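Local coordinates for T9SS C-terminal target domain-containing protein (Bacteroides cellulosilyticus, PDB 5JVK), which probably hydrolyses O-glycosidic bonds in carbohydrates, as a member of glycoside hydrolase family 39, at residues M106-H111 and Y376-D381; K120-I125 and S160-E165; R126-T131 and P403-A408; N344-L349 and E389-L394. One frame throughout, in Å; residues are numbered along the deposited sequence.

Contact 1 opens at 106-111, on the first strand of an eight-stranded β/α barrel, and closes far along the chain at 376-381, after the last strand. Within that loop, contact 2 pairs 120-125 with 160-165 and joins the helices that follow the first and second barrel strands. Contact 3 starts at 126-131, at the end of the helix that contact 2 uses, and therefore crosses both: its partner, 403-408, belongs to the final barrel helix. Contact 4 links 344-349, after the seventh strand, to 389-394; it crosses contact 1 but lies wholly within the span of contact 3. Contacts 2 and 4 follow in series and do not touch.

Contact 1 of 4, residues M106-H111 and Y376-D381; sequences MGVCVH and YDFQND
The first strand of the (β/α)8 barrel, 106-109, here meets the loop that follows the last strand, 373-375, at the seam where the barrel closes. Two direct hydrogen bonds join the segments. F378 N donates to C109 O at 2.9 Å, lying nearly along the C=O axis (172°) although the angle at the hydrogen is only 144°. H111 NE2 donates to Y376 OH at 3.1 Å, with the hydroxyl close to the imidazole plane. One water adds a bridge, accepting from Q379 N and weakly from H111 N.

Two acidic side chains crowd the CD2 corner of the same imidazole. D377 OD2 sits at the ring edge, 3.3 Å from H111 CD2, and D381 OD1 is 3.0 Å from that carbon. Only 2.7 Å separates D377 OD2 from D381 OD2, so one of these acids probably carries a proton. A glycerol about 3 Å from the H111 side chain may mark a pocket at this barrel end. An alanine at H111 would lack the imidazole and would probably lose the tether on Y376 OH and the group that wedges beside both acids.

Apolar packing lies deeper. C109 CB rests 3.7 Å from Y376 CD1, with its SG at the tyrosine edge in a sulfur-aromatic contact, while D377 CB covers one face of that ring. The peptide bond before D377 is cis, and D377 CG takes the crowded position between backbone N and carbonyl carbon. F378 places its CG anti to the backbone N (-172°), sending the ring toward L124 and I125 of helix 118-127, while V108 CG2 touches F378 CB at 3.8 Å.

Contact 2 of 4, residues K120-I125 and S160-E165; sequences KTFRLI and SASEKE
F122 lays its ring against A161, whose CB stands over one face, 4.0 Å from the centroid of the F122 ring and 21° off the normal, a CH-π contact. The two residues belong to helices 118-127 and 153-164, which follow the first and second strands of the (β/α)8 barrel and pack side by side outside it. The other face of the ring is taken by I125 CD1, so the phenyl is clamped between its own helix and 153-164; I133, on the strand beneath, also touches it.

On the other side of the ring from CD1, F122 CD2 approaches A161 O at 3.6 Å, and F122 CE2 comes to 3.1 Å from S162 OG. That hydroxyl is bonded to F158 O, one turn back in its own helix. An alanine at F122 would lack the phenyl that joins the two helices and would probably lose the CH-π contact and loosen the packing against S162.

E165, where the chain leaves helical geometry, holds its CG beside the backbone N (-60°), 3.5 Å from F122 O. A bend at its second torsion (-73°) sets E165 OE2 3.6 Å from R123 CA, although R123 NE remains 6.3 Å away.

Contact 3 of 4, residues R126-T131 and P403-A408; sequences RMAGFT and PSYQAA
Y405 carries its CG anti to the backbone N (chi1 -174°), which throws the ring out from helix 403-415 and lays its hydroxyl end against the end of helix 118-127. The CE2 side of the ring does the apolar work, with Y405 CE2 3.7 Å from A128 CB. Beyond it, Y405 OH reaches M127 CB at 3.3 Å. The hydroxyl is also near A128 N, but the angle there is too poor for a bond; its hydrogen-bonding partner is L124 O, a carbonyl in the last turn of the same helix.

M127 turns its CG beside the backbone N, extends through its second torsion and then bends at the third (-70°); its side chain lies on V18 and T20 of the N-terminal sheet, and V18 touches Y405 as well.

Helix 118-127 is the first and helix 403-415 the last of the (β/α)8 barrel, so they are neighbours around its outside. Helix 118-127 ends in a Schellman motif, with G129 at a positive phi of 99°; one of its two bonds back into the last turn runs from G129 N to R126 O at 3.0 Å. Such a backbone favours glycine, because a CB would jam against the preceding carbonyl.

The turn brings A128 O to 3.2 Å from A408 O, two acceptors that cannot bond to each other, with A408 CB packed 4.0 Å from A128 O. F130 then swings its ring back toward helix 403-415, where F130 CZ meets A408 CB at 4.2 Å.

Contact 4 of 4, residues N344-L349 and E389-L394; sequences NSTTNL and EHNFGL
N344 covers one face of the F392 ring, with N344 CB 3.6 Å from the centroid and almost on the normal, a CH-π contact. E389 CA lies in plane at the edge, and the ring also packs edge-to-face with Y376. The N344 amide is steeply inclined to the phenyl, 72° between planes, and leans out over its far end so that N344 ND2 is 3.3 Å from F392 CZ.

The first torsion of N344 puts CG in the crowded position between backbone N and carbonyl carbon, and the second (79°) turns OD1 back over its own chain and ND2 toward the ring. OD1 accepts from T347 N at 3.0 Å (166° at the hydrogen), an Asx motif, and weakly from T346 N. Both segments lie in loops after the seventh and eighth strands of the (β/α)8 barrel, and the motif lies in the first, just ahead of helix 350-366.

A backbone bond ties the loops together: S345 N donates to N391 O at 2.9 Å, approaching above the carbonyl plane. N344 CA lies 3.3 Å from the same N391 O. S345 OG turns to D350 and K402, while T346 OG1 is bonded to P385 O.

Contact 1 of 4, residues M106-H111 and Y376-D381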
loop_
_atom_site.group_PDB
_atom_site.type_symbol
_atom_site.label_atom_id
_atom_site.label_comp_id
_atom_site.label_asym_id
_atom_site.label_seq_id
_atom_site.Cartn_x
_atom_site.Cartn_y
_atom_site.Cartn_z
ATOM N N MET A 106 0.432 -5.798 -4.759
ATOM C CA MET A 106 0.193 -4.477 -4.166
ATOM C C MET A 106 -1.052 -4.505 -3.289
ATOM O O MET A 106 -2.151 -4.748 -3.782
ATOM C CB MET A 106 0.040 -3.387 -5.240
ATOM C CG MET A 106 1.361 -2.880 -5.801
ATOM S SD MET A 106 1.221 -1.440 -6.883
ATOM C CE MET A 106 0.555 -0.201 -5.771
ATOM N N GLY A 107 -0.866 -4.253 -1.994
ATOM C CA GLY A 107 -1.970 -4.100 -1.049
ATOM C C GLY A 107 -1.904 -2.752 -0.357
ATOM O O GLY A 107 -0.918 -2.029 -0.494
ATOM N N VAL A 108 -2.952 -2.422 0.395
ATOM C CA VAL A 108 -2.984 -1.194 1.194
ATOM C C VAL A 108 -3.831 -1.385 2.457
ATOM O O VAL A 108 -4.885 -2.013 2.414
ATOM C CB VAL A 108 -3.497 0.008 0.362
ATOM C CG1 VAL A 108 -4.956 -0.170 -0.051
ATOM C CG2 VAL A 108 -3.300 1.318 1.118
ATOM N N CYS A 109 -3.356 -0.845 3.579
ATOM C CA CYS A 109 -4.088 -0.914 4.848
ATOM C C CYS A 109 -5.196 0.127 4.849
ATOM O O CYS A 109 -4.945 1.297 4.561
ATOM C CB CYS A 109 -3.147 -0.696 6.032
ATOM S SG CYS A 109 -1.960 -2.042 6.243
ATOM N N VAL A 110 -6.415 -0.308 5.168
ATOM C CA VAL A 110 -7.611 0.533 5.079
ATOM C C VAL A 110 -8.389 0.502 6.395
ATOM O O VAL A 110 -8.899 -0.546 6.802
ATOM C CB VAL A 110 -8.550 0.069 3.938
ATOM C CG1 VAL A 110 -9.693 1.063 3.744
ATOM C CG2 VAL A 110 -7.773 -0.116 2.640
ATOM N N HIS A 111 -8.472 1.658 7.047
ATOM C CA HIS A 111 -9.360 1.845 8.193
ATOM C C HIS A 111 -10.757 2.212 7.677
ATOM O O HIS A 111 -10.889 2.633 6.522
ATOM C CB HIS A 111 -8.829 2.947 9.108
ATOM C CG HIS A 111 -7.462 2.674 9.647
ATOM N ND1 HIS A 111 -7.204 1.655 10.538
ATOM C CD2 HIS A 111 -6.275 3.278 9.417
ATOM C CE1 HIS A 111 -5.919 1.648 10.838
ATOM N NE2 HIS A 111 -5.332 2.624 10.171
ATOM N N TYR A 376 0.961 0.941 4.560
ATOM C CA TYR A 376 0.289 1.588 5.683
ATOM C C TYR A 376 0.412 3.105 5.514
ATOM O O TYR A 376 1.530 3.613 5.508
ATOM C CB TYR A 376 0.880 1.167 7.035
ATOM C CG TYR A 376 0.018 1.662 8.170
ATOM C CD1 TYR A 376 -1.067 0.913 8.616
ATOM C CD2 TYR A 376 0.244 2.911 8.755
ATOM C CE1 TYR A 376 -1.888 1.377 9.632
ATOM C CE2 TYR A 376 -0.571 3.384 9.775
ATOM C CZ TYR A 376 -1.635 2.614 10.210
ATOM O OH TYR A 376 -2.449 3.068 11.219
ATOM N N ASP A 377 -0.688 3.849 5.351
ATOM C CA ASP A 377 -2.053 3.348 5.127
ATOM C C ASP A 377 -2.717 4.197 4.036
ATOM O O ASP A 377 -2.068 5.079 3.462
ATOM C CB ASP A 377 -2.863 3.319 6.440
ATOM C CG ASP A 377 -2.980 4.684 7.119
ATOM O OD1 ASP A 377 -2.420 5.692 6.633
ATOM O OD2 ASP A 377 -3.648 4.739 8.170
ATOM N N PHE A 378 -3.985 3.923 3.733
ATOM C CA PHE A 378 -4.640 4.560 2.590
ATOM C C PHE A 378 -4.935 6.038 2.812
ATOM O O PHE A 378 -4.598 6.869 1.968
ATOM C CB PHE A 378 -5.929 3.833 2.207
ATOM C CG PHE A 378 -6.524 4.330 0.924
ATOM C CD1 PHE A 378 -7.748 4.991 0.913
ATOM C CD2 PHE A 378 -5.830 4.183 -0.276
ATOM C CE1 PHE A 378 -8.280 5.462 -0.274
ATOM C CE2 PHE A 378 -6.357 4.659 -1.464
ATOM C CZ PHE A 378 -7.584 5.298 -1.463
ATOM N N GLN A 379 -5.557 6.352 3.944
ATOM C CA GLN A 379 -5.974 7.718 4.255
ATOM C C GLN A 379 -5.323 8.194 5.548
ATOM O O GLN A 379 -5.149 7.410 6.478
ATOM C CB GLN A 379 -7.501 7.792 4.371
ATOM C CG GLN A 379 -8.030 9.202 4.594
ATOM C CD GLN A 379 -9.505 9.354 4.269
ATOM O OE1 GLN A 379 -10.289 8.417 4.415
ATOM N NE2 GLN A 379 -9.892 10.547 3.831
ATOM N N ASN A 380 -4.959 9.478 5.588
ATOM C CA ASN A 380 -4.478 10.123 6.814
ATOM C C ASN A 380 -5.497 9.948 7.939
ATOM O O ASN A 380 -6.668 10.287 7.773
ATOM C CB ASN A 380 -4.230 11.627 6.589
ATOM C CG ASN A 380 -2.908 11.921 5.897
ATOM O OD1 ASN A 380 -2.083 11.032 5.674
ATOM N ND2 ASN A 380 -2.695 13.188 5.564
ATOM N N ASP A 381 -5.043 9.426 9.075
ATOM C CA ASP A 381 -5.922 9.166 10.221
ATOM C C ASP A 381 -6.357 10.434 10.964
ATOM O O ASP A 381 -7.255 10.363 11.802
ATOM C CB ASP A 381 -5.245 8.212 11.207
ATOM C CG ASP A 381 -4.994 6.840 10.613
ATOM O OD1 ASP A 381 -5.918 6.003 10.631
ATOM O OD2 ASP A 381 -3.868 6.596 10.140
HETATM O O HOH W 1 -6.872 4.317 5.717
#

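Contact 2 of 4, residues K120-I125 and S160-E165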
loop_
_atom_site.group_PDB
_atom_site.type_symbol
_atom_site.label_atom_id
_atom_site.label_comp_id
_atom_site.label_asym_id
_atom_site.label_seq_id
_atom_site.Cartn_x
_atom_site.Cartn_y
_atom_site.Cartn_z
ATOM N N LYS A 120 -17.073 4.942 -2.431
ATOM C CA LYS A 120 -16.171 6.046 -2.784
ATOM C C LYS A 120 -14.720 5.731 -2.435
ATOM O O LYS A 120 -13.831 5.904 -3.268
ATOM C CB LYS A 120 -16.601 7.343 -2.089
ATOM C CG LYS A 120 -15.786 8.569 -2.490
ATOM C CD LYS A 120 -16.510 9.877 -2.195
ATOM C CE LYS A 120 -16.679 10.139 -0.705
ATOM N NZ LYS A 120 -15.384 10.366 -0.010
ATOM N N THR A 121 -14.493 5.276 -1.204
ATOM C CA THR A 121 -13.154 4.901 -0.735
ATOM C C THR A 121 -12.556 3.768 -1.581
ATOM O O THR A 121 -11.385 3.836 -1.949
ATOM C CB THR A 121 -13.159 4.536 0.775
ATOM O OG1 THR A 121 -13.391 5.721 1.549
ATOM C CG2 THR A 121 -11.833 3.917 1.224
ATOM N N PHE A 122 -13.360 2.755 -1.902
ATOM C CA PHE A 122 -12.879 1.618 -2.708
ATOM C C PHE A 122 -12.711 1.922 -4.192
ATOM O O PHE A 122 -11.930 1.251 -4.867
ATOM C CB PHE A 122 -13.733 0.363 -2.488
ATOM C CG PHE A 122 -13.245 -0.481 -1.351
ATOM C CD1 PHE A 122 -13.490 -0.106 -0.035
ATOM C CD2 PHE A 122 -12.484 -1.618 -1.593
ATOM C CE1 PHE A 122 -13.011 -0.871 1.017
ATOM C CE2 PHE A 122 -12.005 -2.386 -0.547
ATOM C CZ PHE A 122 -12.268 -2.014 0.761
ATOM N N ARG A 123 -13.431 2.922 -4.692
ATOM C CA ARG A 123 -13.187 3.459 -6.035
ATOM C C ARG A 123 -11.823 4.161 -6.080
ATOM O O ARG A 123 -11.089 4.038 -7.063
ATOM C CB ARG A 123 -14.309 4.424 -6.431
ATOM C CG ARG A 123 -14.285 4.904 -7.877
ATOM C CD ARG A 123 -15.539 5.719 -8.184
ATOM N NE ARG A 123 -15.299 6.777 -9.171
ATOM C CZ ARG A 123 -16.107 7.819 -9.398
ATOM N NH1 ARG A 123 -17.246 7.981 -8.719
ATOM N NH2 ARG A 123 -15.772 8.721 -10.322
ATOM N N LEU A 124 -11.493 4.888 -5.011
ATOM C CA LEU A 124 -10.192 5.551 -4.886
ATOM C C LEU A 124 -9.046 4.551 -4.683
ATOM O O LEU A 124 -7.946 4.768 -5.188
ATOM C CB LEU A 124 -10.214 6.582 -3.751
ATOM C CG LEU A 124 -11.132 7.790 -3.978
ATOM C CD1 LEU A 124 -11.513 8.459 -2.668
ATOM C CD2 LEU A 124 -10.481 8.797 -4.910
ATOM N N ILE A 125 -9.307 3.468 -3.948
ATOM C CA ILE A 125 -8.339 2.373 -3.794
ATOM C C ILE A 125 -8.070 1.687 -5.137
ATOM O O ILE A 125 -6.919 1.365 -5.442
ATOM C CB ILE A 125 -8.794 1.331 -2.735
ATOM C CG1 ILE A 125 -8.770 1.951 -1.332
ATOM C CG2 ILE A 125 -7.896 0.091 -2.753
ATOM C CD1 ILE A 125 -9.642 1.244 -0.312
ATOM N N SER A 160 -17.871 -6.765 0.648
ATOM C CA SER A 160 -18.687 -6.542 -0.557
ATOM C C SER A 160 -18.106 -5.427 -1.435
ATOM O O SER A 160 -18.071 -5.558 -2.660
ATOM C CB SER A 160 -20.149 -6.244 -0.199
ATOM O OG SER A 160 -20.310 -4.928 0.293
ATOM N N ALA A 161 -17.644 -4.347 -0.803
ATOM C CA ALA A 161 -16.966 -3.253 -1.511
ATOM C C ALA A 161 -15.661 -3.702 -2.178
ATOM O O ALA A 161 -15.314 -3.202 -3.248
ATOM C CB ALA A 161 -16.701 -2.088 -0.568
ATOM N N SER A 162 -14.945 -4.634 -1.548
ATOM C CA SER A 162 -13.742 -5.228 -2.143
ATOM C C SER A 162 -14.069 -6.059 -3.387
ATOM O O SER A 162 -13.314 -6.047 -4.360
ATOM C CB SER A 162 -13.004 -6.115 -1.128
ATOM O OG SER A 162 -12.662 -5.405 0.049
ATOM N N GLU A 163 -15.185 -6.783 -3.342
ATOM C CA GLU A 163 -15.601 -7.651 -4.450
ATOM C C GLU A 163 -16.066 -6.884 -5.692
ATOM O O GLU A 163 -15.849 -7.346 -6.813
ATOM C CB GLU A 163 -16.682 -8.635 -3.985
ATOM C CG GLU A 163 -16.125 -9.718 -3.070
ATOM C CD GLU A 163 -17.178 -10.455 -2.260
ATOM O OE1 GLU A 163 -16.933 -11.636 -1.929
ATOM O OE2 GLU A 163 -18.236 -9.869 -1.933
ATOM N N LYS A 164 -16.690 -5.722 -5.497
ATOM C CA LYS A 164 -17.090 -4.868 -6.622
ATOM C C LYS A 164 -15.895 -4.311 -7.393
ATOM O O LYS A 164 -15.974 -4.148 -8.609
ATOM C CB LYS A 164 -17.998 -3.718 -6.161
ATOM C CG LYS A 164 -19.370 -4.182 -5.694
ATOM C CD LYS A 164 -20.400 -3.062 -5.708
ATOM C CE LYS A 164 -21.788 -3.596 -5.379
ATOM N NZ LYS A 164 -22.843 -2.558 -5.551
ATOM N N GLU A 165 -14.795 -4.032 -6.688
ATOM C CA GLU A 165 -13.579 -3.488 -7.310
ATOM C C GLU A 165 -12.480 -4.539 -7.549
ATOM O O GLU A 165 -11.352 -4.182 -7.883
ATOM C CB GLU A 165 -13.045 -2.315 -6.472
ATOM C CG GLU A 165 -14.019 -1.141 -6.323
ATOM C CD GLU A 165 -14.189 -0.296 -7.582
ATOM O OE1 GLU A 165 -13.566 -0.600 -8.623
ATOM O OE2 GLU A 165 -14.957 0.690 -7.531
#

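Contact 3 of 4, residues R126-T131 and P403-A408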
loop_
_atom_site.group_PDB
_atom_site.type_symbol
_atom_site.label_atom_id
_atom_site.label_comp_id
_atom_site.label_asym_id
_atom_site.label_seq_id
_atom_site.Cartn_x
_atom_site.Cartn_y
_atom_site.Cartn_z
ATOM N N ARG A 126 -9.127 1.468 -5.922
ATOM C CA ARG A 126 -9.017 0.836 -7.248
ATOM C C ARG A 126 -8.132 1.631 -8.211
ATOM O O ARG A 126 -7.268 1.055 -8.876
ATOM C CB ARG A 126 -10.410 0.626 -7.871
ATOM C CG ARG A 126 -10.427 0.185 -9.335
ATOM C CD ARG A 126 -9.703 -1.132 -9.565
ATOM N NE ARG A 126 -9.678 -1.489 -10.985
ATOM C CZ ARG A 126 -8.881 -0.942 -11.910
ATOM N NH1 ARG A 126 -8.000 0.011 -11.597
ATOM N NH2 ARG A 126 -8.960 -1.362 -13.172
ATOM N N MET A 127 -8.351 2.941 -8.283
ATOM C CA MET A 127 -7.594 3.806 -9.196
ATOM C C MET A 127 -6.120 3.992 -8.794
ATOM O O MET A 127 -5.312 4.434 -9.612
ATOM C CB MET A 127 -8.290 5.168 -9.349
ATOM C CG MET A 127 -9.616 5.095 -10.091
ATOM S SD MET A 127 -10.365 6.712 -10.390
ATOM C CE MET A 127 -10.846 7.182 -8.730
ATOM N N ALA A 128 -5.781 3.676 -7.542
ATOM C CA ALA A 128 -4.381 3.621 -7.092
ATOM C C ALA A 128 -3.652 2.345 -7.542
ATOM O O ALA A 128 -2.426 2.268 -7.424
ATOM C CB ALA A 128 -4.305 3.755 -5.580
ATOM N N GLY A 129 -4.402 1.347 -8.019
ATOM C CA GLY A 129 -3.837 0.131 -8.610
ATOM C C GLY A 129 -3.771 -1.076 -7.689
ATOM O O GLY A 129 -3.270 -2.122 -8.090
ATOM N N PHE A 130 -4.283 -0.948 -6.465
ATOM C CA PHE A 130 -4.198 -2.025 -5.478
ATOM C C PHE A 130 -5.174 -3.164 -5.783
ATOM O O PHE A 130 -6.285 -2.927 -6.271
ATOM C CB PHE A 130 -4.470 -1.488 -4.072
ATOM C CG PHE A 130 -3.477 -0.455 -3.609
ATOM C CD1 PHE A 130 -2.196 -0.831 -3.208
ATOM C CD2 PHE A 130 -3.823 0.894 -3.559
ATOM C CE1 PHE A 130 -1.278 0.117 -2.778
ATOM C CE2 PHE A 130 -2.912 1.848 -3.129
ATOM C CZ PHE A 130 -1.636 1.459 -2.736
ATOM N N THR A 131 -4.738 -4.394 -5.506
ATOM C CA THR A 131 -5.578 -5.596 -5.610
ATOM C C THR A 131 -5.845 -6.281 -4.264
ATOM O O THR A 131 -6.539 -7.301 -4.221
ATOM C CB THR A 131 -4.923 -6.638 -6.530
ATOM O OG1 THR A 131 -3.641 -6.994 -6.003
ATOM C CG2 THR A 131 -4.772 -6.088 -7.933
ATOM N N PRO A 403 0.965 13.377 -3.150
ATOM C CA PRO A 403 1.808 12.861 -4.246
ATOM C C PRO A 403 2.013 11.337 -4.258
ATOM O O PRO A 403 2.149 10.753 -5.334
ATOM C CB PRO A 403 3.145 13.570 -4.015
ATOM C CG PRO A 403 2.768 14.856 -3.375
ATOM C CD PRO A 403 1.602 14.532 -2.485
ATOM N N SER A 404 2.031 10.715 -3.078
ATOM C CA SER A 404 2.184 9.265 -2.952
ATOM C C SER A 404 1.075 8.466 -3.634
ATOM O O SER A 404 1.314 7.344 -4.095
ATOM C CB SER A 404 2.291 8.864 -1.479
ATOM O OG SER A 404 1.179 9.330 -0.744
ATOM N N TYR A 405 -0.128 9.037 -3.696
ATOM C CA TYR A 405 -1.230 8.433 -4.440
ATOM C C TYR A 405 -0.892 8.324 -5.925
ATOM O O TYR A 405 -1.066 7.265 -6.529
ATOM C CB TYR A 405 -2.522 9.236 -4.266
ATOM C CG TYR A 405 -3.709 8.561 -4.902
ATOM C CD1 TYR A 405 -3.973 8.709 -6.266
ATOM C CD2 TYR A 405 -4.553 7.749 -4.153
ATOM C CE1 TYR A 405 -5.050 8.073 -6.860
ATOM C CE2 TYR A 405 -5.638 7.115 -4.738
ATOM C CZ TYR A 405 -5.879 7.278 -6.092
ATOM O OH TYR A 405 -6.946 6.647 -6.673
ATOM N N GLN A 406 -0.433 9.433 -6.502
ATOM C CA GLN A 406 -0.038 9.488 -7.911
ATOM C C GLN A 406 1.062 8.468 -8.199
ATOM O O GLN A 406 0.992 7.739 -9.189
ATOM C CB GLN A 406 0.461 10.892 -8.274
ATOM C CG GLN A 406 0.680 11.130 -9.766
ATOM C CD GLN A 406 -0.596 11.448 -10.529
ATOM O OE1 GLN A 406 -1.596 11.881 -9.956
ATOM N NE2 GLN A 406 -0.557 11.243 -11.843
ATOM N N ALA A 407 2.072 8.432 -7.332
ATOM C CA ALA A 407 3.187 7.486 -7.462
ATOM C C ALA A 407 2.735 6.027 -7.427
ATOM O O ALA A 407 3.274 5.203 -8.159
ATOM C CB ALA A 407 4.225 7.740 -6.379
ATOM N N ALA A 408 1.748 5.722 -6.583
ATOM C CA ALA A 408 1.175 4.373 -6.486
ATOM C C ALA A 408 0.448 3.947 -7.766
ATOM O O ALA A 408 0.640 2.832 -8.254
ATOM C CB ALA A 408 0.230 4.285 -5.295
#

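Contact 4 of 4, residues N344-L349 and E389-L394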
loop_
_atom_site.group_PDB
_atom_site.type_symbol
_atom_site.label_atom_id
_atom_site.label_comp_id
_atom_site.label_asym_id
_atom_site.label_seq_id
_atom_site.Cartn_x
_atom_site.Cartn_y
_atom_site.Cartn_z
ATOM N N ASN A 344 5.727 8.281 6.452
ATOM C CA ASN A 344 4.759 9.327 6.811
ATOM C C ASN A 344 5.286 10.718 6.482
ATOM O O ASN A 344 6.499 10.939 6.451
ATOM C CB ASN A 344 4.381 9.236 8.294
ATOM C CG ASN A 344 5.565 9.447 9.219
ATOM O OD1 ASN A 344 5.990 10.577 9.456
ATOM N ND2 ASN A 344 6.099 8.354 9.751
ATOM N N SER A 345 4.358 11.649 6.257
ATOM C CA SER A 345 4.694 13.036 5.901
ATOM C C SER A 345 5.134 13.938 7.072
ATOM O O SER A 345 5.399 15.124 6.856
ATOM C CB SER A 345 3.531 13.690 5.143
ATOM O OG SER A 345 3.230 12.969 3.960
ATOM N N THR A 346 5.209 13.400 8.293
ATOM C CA THR A 346 5.782 14.138 9.427
ATOM C C THR A 346 7.312 14.094 9.386
ATOM O O THR A 346 7.961 15.138 9.479
ATOM C CB THR A 346 5.276 13.600 10.782
ATOM O OG1 THR A 346 3.847 13.705 10.837
ATOM C CG2 THR A 346 5.881 14.378 11.954
ATOM N N THR A 347 7.875 12.892 9.247
ATOM C CA THR A 347 9.337 12.696 9.209
ATOM C C THR A 347 9.934 12.601 7.791
ATOM O O THR A 347 11.152 12.481 7.643
ATOM C CB THR A 347 9.761 11.453 10.015
ATOM O OG1 THR A 347 9.126 10.289 9.482
ATOM C CG2 THR A 347 9.385 11.609 11.477
ATOM N N ASN A 348 9.086 12.635 6.762
ATOM C CA ASN A 348 9.540 12.781 5.375
ATOM C C ASN A 348 8.724 13.848 4.652
ATOM O O ASN A 348 7.609 14.179 5.056
ATOM C CB ASN A 348 9.418 11.455 4.616
ATOM C CG ASN A 348 10.550 10.492 4.928
ATOM O OD1 ASN A 348 11.718 10.772 4.656
ATOM N ND2 ASN A 348 10.212 9.343 5.471
ATOM N N LEU A 349 9.295 14.367 3.570
ATOM C CA LEU A 349 8.574 15.236 2.644
ATOM C C LEU A 349 7.507 14.402 1.936
ATOM O O LEU A 349 7.646 13.180 1.836
ATOM C CB LEU A 349 9.534 15.822 1.605
ATOM C CG LEU A 349 10.704 16.686 2.081
ATOM C CD1 LEU A 349 11.699 16.899 0.948
ATOM C CD2 LEU A 349 10.205 18.018 2.617
ATOM N N GLU A 389 1.239 9.277 13.099
ATOM C CA GLU A 389 0.142 8.354 12.800
ATOM C C GLU A 389 -0.973 8.994 11.962
ATOM O O GLU A 389 -1.754 8.281 11.343
ATOM C CB GLU A 389 -0.441 7.771 14.099
ATOM C CG GLU A 389 0.537 6.954 14.947
ATOM C CD GLU A 389 1.000 5.649 14.298
ATOM O OE1 GLU A 389 0.344 5.144 13.364
ATOM O OE2 GLU A 389 2.036 5.112 14.739
ATOM N N HIS A 390 -1.035 10.328 11.944
ATOM C CA HIS A 390 -1.985 11.082 11.113
ATOM C C HIS A 390 -1.454 11.431 9.717
ATOM O O HIS A 390 -2.130 12.156 8.980
ATOM C CB HIS A 390 -2.372 12.389 11.825
ATOM C CG HIS A 390 -3.194 12.191 13.059
ATOM N ND1 HIS A 390 -3.745 13.244 13.756
ATOM C CD2 HIS A 390 -3.580 11.068 13.710
ATOM C CE1 HIS A 390 -4.419 12.782 14.793
ATOM N NE2 HIS A 390 -4.338 11.463 14.787
ATOM N N ASN A 391 -0.265 10.944 9.351
ATOM C CA ASN A 391 0.390 11.356 8.101
ATOM C C ASN A 391 0.954 10.212 7.234
ATOM O O ASN A 391 1.733 10.468 6.314
ATOM C CB ASN A 391 1.481 12.380 8.436
ATOM C CG ASN A 391 0.910 13.680 8.963
ATOM O OD1 ASN A 391 0.981 13.968 10.154
ATOM N ND2 ASN A 391 0.316 14.461 8.076
ATOM N N PHE A 392 0.524 8.972 7.485
ATOM C CA PHE A 392 0.935 7.813 6.667
ATOM C C PHE A 392 0.130 7.649 5.369
ATOM O O PHE A 392 0.449 6.773 4.559
ATOM C CB PHE A 392 0.830 6.508 7.475
ATOM C CG PHE A 392 2.002 6.244 8.371
ATOM C CD1 PHE A 392 3.164 5.667 7.861
ATOM C CD2 PHE A 392 1.942 6.544 9.730
ATOM C CE1 PHE A 392 4.249 5.409 8.690
ATOM C CE2 PHE A 392 3.024 6.287 10.563
ATOM C CZ PHE A 392 4.178 5.720 10.043
ATOM N N GLY A 393 -0.896 8.476 5.165
ATOM C CA GLY A 393 -1.857 8.274 4.083
ATOM C C GLY A 393 -1.407 8.605 2.670
ATOM O O GLY A 393 -0.458 9.362 2.465
ATOM N N LEU A 394 -2.100 8.009 1.702
ATOM C CA LEU A 394 -2.039 8.413 0.294
ATOM C C LEU A 394 -3.023 9.556 0.025
ATOM O O LEU A 394 -2.773 10.408 -0.829
ATOM C CB LEU A 394 -2.352 7.229 -0.626
ATOM C CG LEU A 394 -1.574 5.932 -0.390
ATOM C CD1 LEU A 394 -2.012 4.865 -1.379
ATOM C CD2 LEU A 394 -0.072 6.146 -0.476
#